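PAC2 family protein (Mycobacterium tuberculosis, PDB 2WAM) is of unknown function, a PAC2 family member that represents a duplicated gene family in actinobacteria. Local coordinates at residues Q45-L58 / R158-L170. Numbering follows the deposited sequence.
Sequences QPGMYELEFPAPQL and RFITAVRLLAERL
Tyr-49 lays one face of its ring on Leu-166, whose CD1 stands 4.0 Å from the ring centroid and 10° off the normal, a CH-pi contact. With chi1 at 67°, Tyr-49 CG sits between its backbone N and carbonyl carbon, and CB points toward the helix. Ala-162 CB lies at the ring edge, near its plane, 3.8 Å from Tyr-49 CE2, and also meets Met-48 CG. Met-48 and Tyr-49 both point toward the helix, consistent with the classic beta bulge in which they together face Gln-45, whose O accepts from both backbone N atoms. The contact lays the hairpin 44-45/49-51, at one margin of this chain's mixed sheet, along helix 156-169, the axes of 49-51 and 158-169 being 19° from parallel. Farther along, Leu-58 CD1 touches Leu-170 CD2 at 3.8 Å, and Leu-145 of strand 143-148 borders both leucines. Against these buried side chains, the other end is looser and polar, with Pro-46 exposed and Gln-45 and Arg-158 partly so. Arg-158 NH2 gives Pro-46 O a weak, strongly bent hydrogen bond of 3.2 Å, while its NH1 forms a salt bridge with Glu-105 of a neighbouring subunit. The Gln-45 amide, nearly coplanar with that guanidinium, reaches the helix through a water that accepts from NE2 and donates to Arg-158 O.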
ATOM      1  N   GLN A  45     -11.368   4.551  -2.565  1.00 34.85           N
ATOM      2  CA  GLN A  45     -10.752   3.364  -2.011  1.00 38.32           C
ATOM      3  C   GLN A  45      -9.726   2.863  -3.016  1.00 40.88           C
ATOM      4  O   GLN A  45     -10.074   2.450  -4.120  1.00 44.51           O
ATOM      5  CB  GLN A  45     -11.798   2.286  -1.716  1.00 43.72           C
ATOM      6  CG  GLN A  45     -11.191   0.928  -1.319  1.00 48.99           C
ATOM      7  CD  GLN A  45     -12.237  -0.102  -0.891  1.00 52.31           C
ATOM      8  OE1 GLN A  45     -13.361   0.243  -0.514  1.00 57.70           O
ATOM      9  NE2 GLN A  45     -11.858  -1.374  -0.941  1.00 48.14           N
ATOM     10  N   PRO A  46      -8.449   2.903  -2.635  1.00 42.17           N
ATOM     11  CA  PRO A  46      -7.382   2.503  -3.557  1.00 39.10           C
ATOM     12  C   PRO A  46      -7.610   1.093  -4.102  1.00 40.71           C
ATOM     13  O   PRO A  46      -7.876   0.146  -3.358  1.00 34.80           O
ATOM     14  CB  PRO A  46      -6.129   2.549  -2.688  1.00 34.02           C
ATOM     15  CG  PRO A  46      -6.510   3.411  -1.504  1.00 38.19           C
ATOM     16  CD  PRO A  46      -7.948   3.157  -1.274  1.00 38.70           C
ATOM     17  N   GLY A  47      -7.522   0.975  -5.422  1.00 47.52           N
ATOM     18  CA  GLY A  47      -7.729  -0.287  -6.090  1.00 22.66           C
ATOM     19  C   GLY A  47      -9.186  -0.701  -6.195  1.00 39.68           C
ATOM     20  O   GLY A  47      -9.471  -1.843  -6.570  1.00 39.01           O
ATOM     21  N   MET A  48     -10.113   0.201  -5.860  1.00 22.99           N
ATOM     22  CA  MET A  48     -11.523  -0.143  -5.954  1.00 26.95           C
ATOM     23  C   MET A  48     -12.412   0.910  -6.624  1.00 35.52           C
ATOM     24  O   MET A  48     -13.204   0.576  -7.500  1.00 30.23           O
ATOM     25  CB  MET A  48     -12.091  -0.531  -4.590  1.00 23.99           C
ATOM     26  CG  MET A  48     -13.429  -1.242  -4.713  1.00 30.19           C
ATOM     27  SD  MET A  48     -13.319  -2.797  -5.645  1.00 37.73           S
ATOM     28  CE  MET A  48     -14.859  -2.649  -6.476  1.00 30.83           C
ATOM     29  N   TYR A  49     -12.301   2.167  -6.196  1.00 37.05           N
ATOM     30  CA  TYR A  49     -13.070   3.240  -6.812  1.00 28.75           C
ATOM     31  C   TYR A  49     -12.538   4.618  -6.478  1.00 31.49           C
ATOM     32  O   TYR A  49     -12.003   4.838  -5.393  1.00 33.14           O
ATOM     33  CB  TYR A  49     -14.553   3.161  -6.425  1.00 26.23           C
ATOM     34  CG  TYR A  49     -14.847   3.438  -4.957  1.00 28.91           C
ATOM     35  CD1 TYR A  49     -14.983   4.744  -4.479  1.00 27.19           C
ATOM     36  CD2 TYR A  49     -15.015   2.400  -4.057  1.00 31.03           C
ATOM     37  CE1 TYR A  49     -15.272   5.002  -3.146  1.00 29.33           C
ATOM     38  CE2 TYR A  49     -15.295   2.650  -2.721  1.00 38.05           C
ATOM     39  CZ  TYR A  49     -15.423   3.947  -2.267  1.00 36.24           C
ATOM     40  OH  TYR A  49     -15.701   4.175  -0.936  1.00 29.13           O
ATOM     41  N   GLU A  50     -12.686   5.531  -7.434  1.00 27.86           N
ATOM     42  CA  GLU A  50     -12.508   6.956  -7.212  1.00 26.68           C
ATOM     43  C   GLU A  50     -13.869   7.633  -7.058  1.00 32.99           C
ATOM     44  O   GLU A  50     -14.799   7.385  -7.835  1.00 31.87           O
ATOM     45  CB  GLU A  50     -11.808   7.592  -8.398  1.00 32.81           C
ATOM     46  CG  GLU A  50     -10.349   7.255  -8.547  1.00 59.35           C
ATOM     47  CD  GLU A  50      -9.597   8.330  -9.326  1.00 74.20           C
ATOM     48  OE1 GLU A  50     -10.231   9.336  -9.744  1.00 60.93           O
ATOM     49  OE2 GLU A  50      -8.368   8.168  -9.506  1.00 84.14           O
ATOM     50  N   LEU A  51     -13.982   8.493  -6.057  1.00 31.37           N
ATOM     51  CA  LEU A  51     -15.143   9.365  -5.935  1.00 30.11           C
ATOM     52  C   LEU A  51     -15.042  10.572  -6.849  1.00 30.05           C
ATOM     53  O   LEU A  51     -13.973  11.148  -7.016  1.00 44.64           O
ATOM     54  CB  LEU A  51     -15.275   9.856  -4.501  1.00 29.07           C
ATOM     55  CG  LEU A  51     -15.840   8.796  -3.574  1.00 32.84           C
ATOM     56  CD1 LEU A  51     -15.884   9.317  -2.161  1.00 28.40           C
ATOM     57  CD2 LEU A  51     -17.230   8.378  -4.074  1.00 32.04           C
ATOM     58  N   GLU A  52     -16.162  10.952  -7.441  1.00 34.62           N
ATOM     59  CA  GLU A  52     -16.295  12.265  -8.063  1.00 40.34           C
ATOM     60  C   GLU A  52     -16.847  13.223  -7.000  1.00 44.83           C
ATOM     61  O   GLU A  52     -18.047  13.471  -6.948  1.00 45.25           O
ATOM     62  CB  GLU A  52     -17.255  12.179  -9.237  1.00 50.30           C
ATOM     63  CG  GLU A  52     -17.344  13.441 -10.062  1.00 75.32           C
ATOM     64  CD  GLU A  52     -16.225  13.538 -11.070  1.00 86.08           C
ATOM     65  OE1 GLU A  52     -15.182  12.870 -10.865  1.00 79.36           O
ATOM     66  OE2 GLU A  52     -16.399  14.274 -12.067  1.00 88.61           O
ATOM     67  N   PHE A  53     -15.965  13.741  -6.146  1.00 46.60           N
ATOM     68  CA  PHE A  53     -16.369  14.481  -4.950  1.00 43.57           C
ATOM     69  C   PHE A  53     -16.523  15.992  -5.207  1.00 49.72           C
ATOM     70  O   PHE A  53     -15.667  16.611  -5.846  1.00 50.19           O
ATOM     71  CB  PHE A  53     -15.365  14.209  -3.821  1.00 32.55           C
ATOM     72  CG  PHE A  53     -15.523  15.102  -2.625  1.00 36.89           C
ATOM     73  CD1 PHE A  53     -14.818  16.294  -2.531  1.00 40.85           C
ATOM     74  CD2 PHE A  53     -16.372  14.748  -1.582  1.00 36.41           C
ATOM     75  CE1 PHE A  53     -14.962  17.129  -1.415  1.00 43.19           C
ATOM     76  CE2 PHE A  53     -16.523  15.571  -0.472  1.00 30.40           C
ATOM     77  CZ  PHE A  53     -15.813  16.763  -0.386  1.00 36.93           C
ATOM     78  N   PRO A  54     -17.616  16.591  -4.698  1.00 42.89           N
ATOM     79  CA  PRO A  54     -18.665  15.955  -3.889  1.00 32.91           C
ATOM     80  C   PRO A  54     -19.817  15.365  -4.698  1.00 37.80           C
ATOM     81  O   PRO A  54     -20.089  15.764  -5.827  1.00 33.83           O
ATOM     82  CB  PRO A  54     -19.217  17.124  -3.076  1.00 39.69           C
ATOM     83  CG  PRO A  54     -19.048  18.313  -3.979  1.00 31.19           C
ATOM     84  CD  PRO A  54     -17.833  18.046  -4.836  1.00 39.23           C
ATOM     85  N   ALA A  55     -20.507  14.413  -4.088  1.00 48.01           N
ATOM     86  CA  ALA A  55     -21.709  13.849  -4.671  1.00 42.39           C
ATOM     87  C   ALA A  55     -22.831  14.877  -4.598  1.00 41.18           C
ATOM     88  O   ALA A  55     -22.840  15.731  -3.707  1.00 42.05           O
ATOM     89  CB  ALA A  55     -22.102  12.574  -3.929  1.00 34.91           C
ATOM     90  N   PRO A  56     -23.784  14.790  -5.532  1.00 37.58           N
ATOM     91  CA  PRO A  56     -24.964  15.657  -5.551  1.00 34.88           C
ATOM     92  C   PRO A  56     -25.824  15.402  -4.318  1.00 39.74           C
ATOM     93  O   PRO A  56     -25.553  14.468  -3.560  1.00 40.49           O
ATOM     94  CB  PRO A  56     -25.731  15.184  -6.799  1.00 28.29           C
ATOM     95  CG  PRO A  56     -24.773  14.329  -7.579  1.00 28.53           C
ATOM     96  CD  PRO A  56     -23.857  13.736  -6.559  1.00 37.44           C
ATOM     97  N   GLN A  57     -26.850  16.223  -4.122  1.00 50.90           N
ATOM     98  CA  GLN A  57     -27.859  15.948  -3.110  1.00 54.02           C
ATOM     99  C   GLN A  57     -28.629  14.710  -3.559  1.00 48.39           C
ATOM    100  O   GLN A  57     -29.051  14.629  -4.716  1.00 48.65           O
ATOM    101  CB  GLN A  57     -28.804  17.145  -2.976  1.00 67.42           C
ATOM    102  CG  GLN A  57     -29.935  16.943  -1.977  1.00 78.43           C
ATOM    103  CD  GLN A  57     -29.415  16.672  -0.580  1.00 90.15           C
ATOM    104  OE1 GLN A  57     -29.990  15.881   0.171  1.00 90.90           O
ATOM    105  NE2 GLN A  57     -28.309  17.322  -0.228  1.00 93.97           N
ATOM    106  N   LEU A  58     -28.804  13.739  -2.666  1.00 39.14           N
ATOM    107  CA  LEU A  58     -29.496  12.503  -3.044  1.00 32.30           C
ATOM    108  C   LEU A  58     -30.803  12.272  -2.295  1.00 34.84           C
ATOM    109  O   LEU A  58     -31.459  11.245  -2.464  1.00 34.92           O
ATOM    110  CB  LEU A  58     -28.581  11.304  -2.872  1.00 33.22           C
ATOM    111  CG  LEU A  58     -27.403  11.321  -3.842  1.00 40.40           C
ATOM    112  CD1 LEU A  58     -26.396  10.233  -3.502  1.00 42.00           C
ATOM    113  CD2 LEU A  58     -27.919  11.178  -5.254  1.00 41.08           C
ATOM    114  N   ARG A 158     -14.770  -7.825  -1.917  1.00 28.21           N
ATOM    115  CA  ARG A 158     -14.255  -6.480  -1.751  1.00 22.65           C
ATOM    116  C   ARG A 158     -15.139  -5.466  -2.502  1.00 32.31           C
ATOM    117  O   ARG A 158     -15.495  -4.414  -1.973  1.00 30.21           O
ATOM    118  CB  ARG A 158     -12.805  -6.422  -2.214  1.00 24.02           C
ATOM    119  CG  ARG A 158     -12.075  -5.172  -1.805  1.00 26.63           C
ATOM    120  CD  ARG A 158     -10.594  -5.395  -1.899  1.00 42.03           C
ATOM    121  NE  ARG A 158      -9.923  -4.212  -2.408  1.00 62.12           N
ATOM    122  CZ  ARG A 158      -8.719  -4.222  -2.963  1.00 66.32           C
ATOM    123  NH1 ARG A 158      -8.050  -5.360  -3.079  1.00 55.04           N
ATOM    124  NH2 ARG A 158      -8.188  -3.088  -3.404  1.00 74.34           N
ATOM    125  N   PHE A 159     -15.501  -5.812  -3.730  1.00 27.55           N
ATOM    126  CA  PHE A 159     -16.368  -4.998  -4.564  1.00 25.61           C
ATOM    127  C   PHE A 159     -17.730  -4.750  -3.923  1.00 30.92           C
ATOM    128  O   PHE A 159     -18.158  -3.601  -3.783  1.00 32.81           O
ATOM    129  CB  PHE A 159     -16.538  -5.656  -5.942  1.00 20.77           C
ATOM    130  CG  PHE A 159     -17.604  -5.021  -6.785  1.00 24.58           C
ATOM    131  CD1 PHE A 159     -18.740  -5.741  -7.153  1.00 20.32           C
ATOM    132  CD2 PHE A 159     -17.492  -3.702  -7.187  1.00 20.24           C
ATOM    133  CE1 PHE A 159     -19.723  -5.163  -7.918  1.00 23.78           C
ATOM    134  CE2 PHE A 159     -18.477  -3.110  -7.952  1.00 30.79           C
ATOM    135  CZ  PHE A 159     -19.593  -3.844  -8.327  1.00 24.63           C
ATOM    136  N   ILE A 160     -18.406  -5.830  -3.535  1.00 27.83           N
ATOM    137  CA  ILE A 160     -19.708  -5.736  -2.886  1.00 32.93           C
ATOM    138  C   ILE A 160     -19.677  -4.888  -1.601  1.00 34.10           C
ATOM    139  O   ILE A 160     -20.544  -4.037  -1.379  1.00 38.13           O
ATOM    140  CB  ILE A 160     -20.269  -7.125  -2.582  1.00 33.66           C
ATOM    141  CG1 ILE A 160     -20.695  -7.815  -3.883  1.00 32.45           C
ATOM    142  CG2 ILE A 160     -21.449  -7.023  -1.632  1.00 28.83           C
ATOM    143  CD1 ILE A 160     -20.730  -9.329  -3.780  1.00 33.73           C
ATOM    144  N   THR A 161     -18.668  -5.101  -0.766  1.00 24.37           N
ATOM    145  CA  THR A 161     -18.525  -4.299   0.436  1.00 30.11           C
ATOM    146  C   THR A 161     -18.434  -2.808   0.108  1.00 37.92           C
ATOM    147  O   THR A 161     -19.120  -1.988   0.728  1.00 38.91           O
ATOM    148  CB  THR A 161     -17.301  -4.725   1.247  1.00 34.00           C
ATOM    149  OG1 THR A 161     -17.526  -6.032   1.779  1.00 27.52           O
ATOM    150  CG2 THR A 161     -17.051  -3.750   2.382  1.00 24.72           C
ATOM    151  N   ALA A 162     -17.593  -2.461  -0.862  1.00 29.81           N
ATOM    152  CA  ALA A 162     -17.480  -1.078  -1.309  1.00 26.03           C
ATOM    153  C   ALA A 162     -18.831  -0.485  -1.753  1.00 23.44           C
ATOM    154  O   ALA A 162     -19.143   0.643  -1.406  1.00 25.79           O
ATOM    155  CB  ALA A 162     -16.432  -0.946  -2.418  1.00 22.26           C
ATOM    156  N   VAL A 163     -19.628  -1.241  -2.509  1.00 24.71           N
ATOM    157  CA  VAL A 163     -20.958  -0.779  -2.920  1.00 22.59           C
ATOM    158  C   VAL A 163     -21.880  -0.632  -1.706  1.00 32.48           C
ATOM    159  O   VAL A 163     -22.556   0.385  -1.538  1.00 34.96           O
ATOM    160  CB  VAL A 163     -21.622  -1.722  -3.965  1.00 26.22           C
ATOM    161  CG1 VAL A 163     -23.060  -1.319  -4.215  1.00 22.64           C
ATOM    162  CG2 VAL A 163     -20.857  -1.709  -5.281  1.00 33.62           C
ATOM    163  N   ARG A 164     -21.903  -1.649  -0.853  1.00 29.51           N
ATOM    164  CA  ARG A 164     -22.709  -1.585   0.355  1.00 31.58           C
ATOM    165  C   ARG A 164     -22.318  -0.387   1.244  1.00 39.17           C
ATOM    166  O   ARG A 164     -23.185   0.266   1.843  1.00 33.87           O
ATOM    167  CB  ARG A 164     -22.611  -2.899   1.135  1.00 24.29           C
ATOM    168  CG  ARG A 164     -23.271  -2.841   2.501  1.00 28.20           C
ATOM    169  CD  ARG A 164     -23.374  -4.196   3.131  1.00 28.58           C
ATOM    170  NE  ARG A 164     -22.077  -4.689   3.547  1.00 44.30           N
ATOM    171  CZ  ARG A 164     -21.514  -4.374   4.703  1.00 45.89           C
ATOM    172  NH1 ARG A 164     -22.147  -3.565   5.536  1.00 43.60           N
ATOM    173  NH2 ARG A 164     -20.322  -4.858   5.017  1.00 43.78           N
ATOM    174  N   LEU A 165     -21.018  -0.100   1.327  1.00 24.27           N
ATOM    175  CA  LEU A 165     -20.547   1.023   2.128  1.00 32.10           C
ATOM    176  C   LEU A 165     -20.881   2.379   1.492  1.00 40.92           C
ATOM    177  O   LEU A 165     -21.145   3.351   2.197  1.00 49.15           O
ATOM    178  CB  LEU A 165     -19.053   0.898   2.427  1.00 37.86           C
ATOM    179  CG  LEU A 165     -18.417   2.027   3.247  1.00 60.66           C
ATOM    180  CD1 LEU A 165     -17.185   1.511   3.972  1.00 72.74           C
ATOM    181  CD2 LEU A 165     -18.068   3.270   2.401  1.00 53.19           C
ATOM    182  N   LEU A 166     -20.877   2.446   0.165  1.00 41.07           N
ATOM    183  CA  LEU A 166     -21.293   3.658  -0.532  1.00 37.67           C
ATOM    184  C   LEU A 166     -22.794   3.891  -0.356  1.00 40.14           C
ATOM    185  O   LEU A 166     -23.227   5.001  -0.041  1.00 35.28           O
ATOM    186  CB  LEU A 166     -20.923   3.578  -2.014  1.00 36.19           C
ATOM    187  CG  LEU A 166     -19.481   3.990  -2.322  1.00 41.52           C
ATOM    188  CD1 LEU A 166     -19.173   3.867  -3.798  1.00 40.50           C
ATOM    189  CD2 LEU A 166     -19.260   5.411  -1.869  1.00 34.18           C
ATOM    190  N   ALA A 167     -23.577   2.828  -0.544  1.00 37.51           N
ATOM    191  CA  ALA A 167     -25.026   2.885  -0.380  1.00 38.30           C
ATOM    192  C   ALA A 167     -25.423   3.355   1.024  1.00 36.98           C
ATOM    193  O   ALA A 167     -26.350   4.143   1.183  1.00 34.77           O
ATOM    194  CB  ALA A 167     -25.660   1.526  -0.705  1.00 23.60           C
ATOM    195  N   GLU A 168     -24.711   2.892   2.046  1.00 32.49           N
ATOM    196  CA  GLU A 168     -24.993   3.364   3.398  1.00 28.26           C
ATOM    197  C   GLU A 168     -24.626   4.843   3.577  1.00 36.31           C
ATOM    198  O   GLU A 168     -25.465   5.643   3.993  1.00 40.55           O
ATOM    199  CB  GLU A 168     -24.324   2.481   4.441  1.00 27.44           C
ATOM    200  CG  GLU A 168     -24.959   1.104   4.557  1.00 45.27           C
ATOM    201  CD  GLU A 168     -24.063   0.081   5.253  1.00 51.29           C
ATOM    202  OE1 GLU A 168     -23.019   0.482   5.814  1.00 48.67           O
ATOM    203  OE2 GLU A 168     -24.407  -1.123   5.234  1.00 50.02           O
ATOM    204  N   ARG A 169     -23.387   5.206   3.258  1.00 26.13           N
ATOM    205  CA  ARG A 169     -22.973   6.605   3.312  1.00 42.32           C
ATOM    206  C   ARG A 169     -23.955   7.523   2.583  1.00 49.27           C
ATOM    207  O   ARG A 169     -24.181   8.658   3.008  1.00 52.80           O
ATOM    208  CB  ARG A 169     -21.581   6.799   2.711  1.00 37.86           C
ATOM    209  CG  ARG A 169     -20.456   6.224   3.545  1.00 44.52           C
ATOM    210  CD  ARG A 169     -20.523   6.726   4.969  1.00 61.15           C
ATOM    211  NE  ARG A 169     -19.664   5.937   5.839  1.00 76.60           N
ATOM    212  CZ  ARG A 169     -20.055   4.835   6.469  1.00 85.76           C
ATOM    213  NH1 ARG A 169     -21.299   4.399   6.329  1.00 86.98           N
ATOM    214  NH2 ARG A 169     -19.204   4.169   7.243  1.00 86.76           N
ATOM    215  N   LEU A 170     -24.530   7.031   1.487  1.00 37.98           N
ATOM    216  CA  LEU A 170     -25.357   7.869   0.636  1.00 36.84           C
ATOM    217  C   LEU A 170     -26.843   7.808   0.955  1.00 36.81           C
ATOM    218  O   LEU A 170     -27.630   8.478   0.307  1.00 39.48           O
ATOM    219  CB  LEU A 170     -25.114   7.561  -0.845  1.00 38.72           C
ATOM    220  CG  LEU A 170     -23.729   7.881  -1.416  1.00 36.04           C
ATOM    221  CD1 LEU A 170     -23.647   7.431  -2.854  1.00 32.54           C
ATOM    222  CD2 LEU A 170     -23.412   9.353  -1.322  1.00 30.93           C
TER
HETATM  223  O   HOH W   1     -14.302  -2.803  -0.012  1.00 35.56           O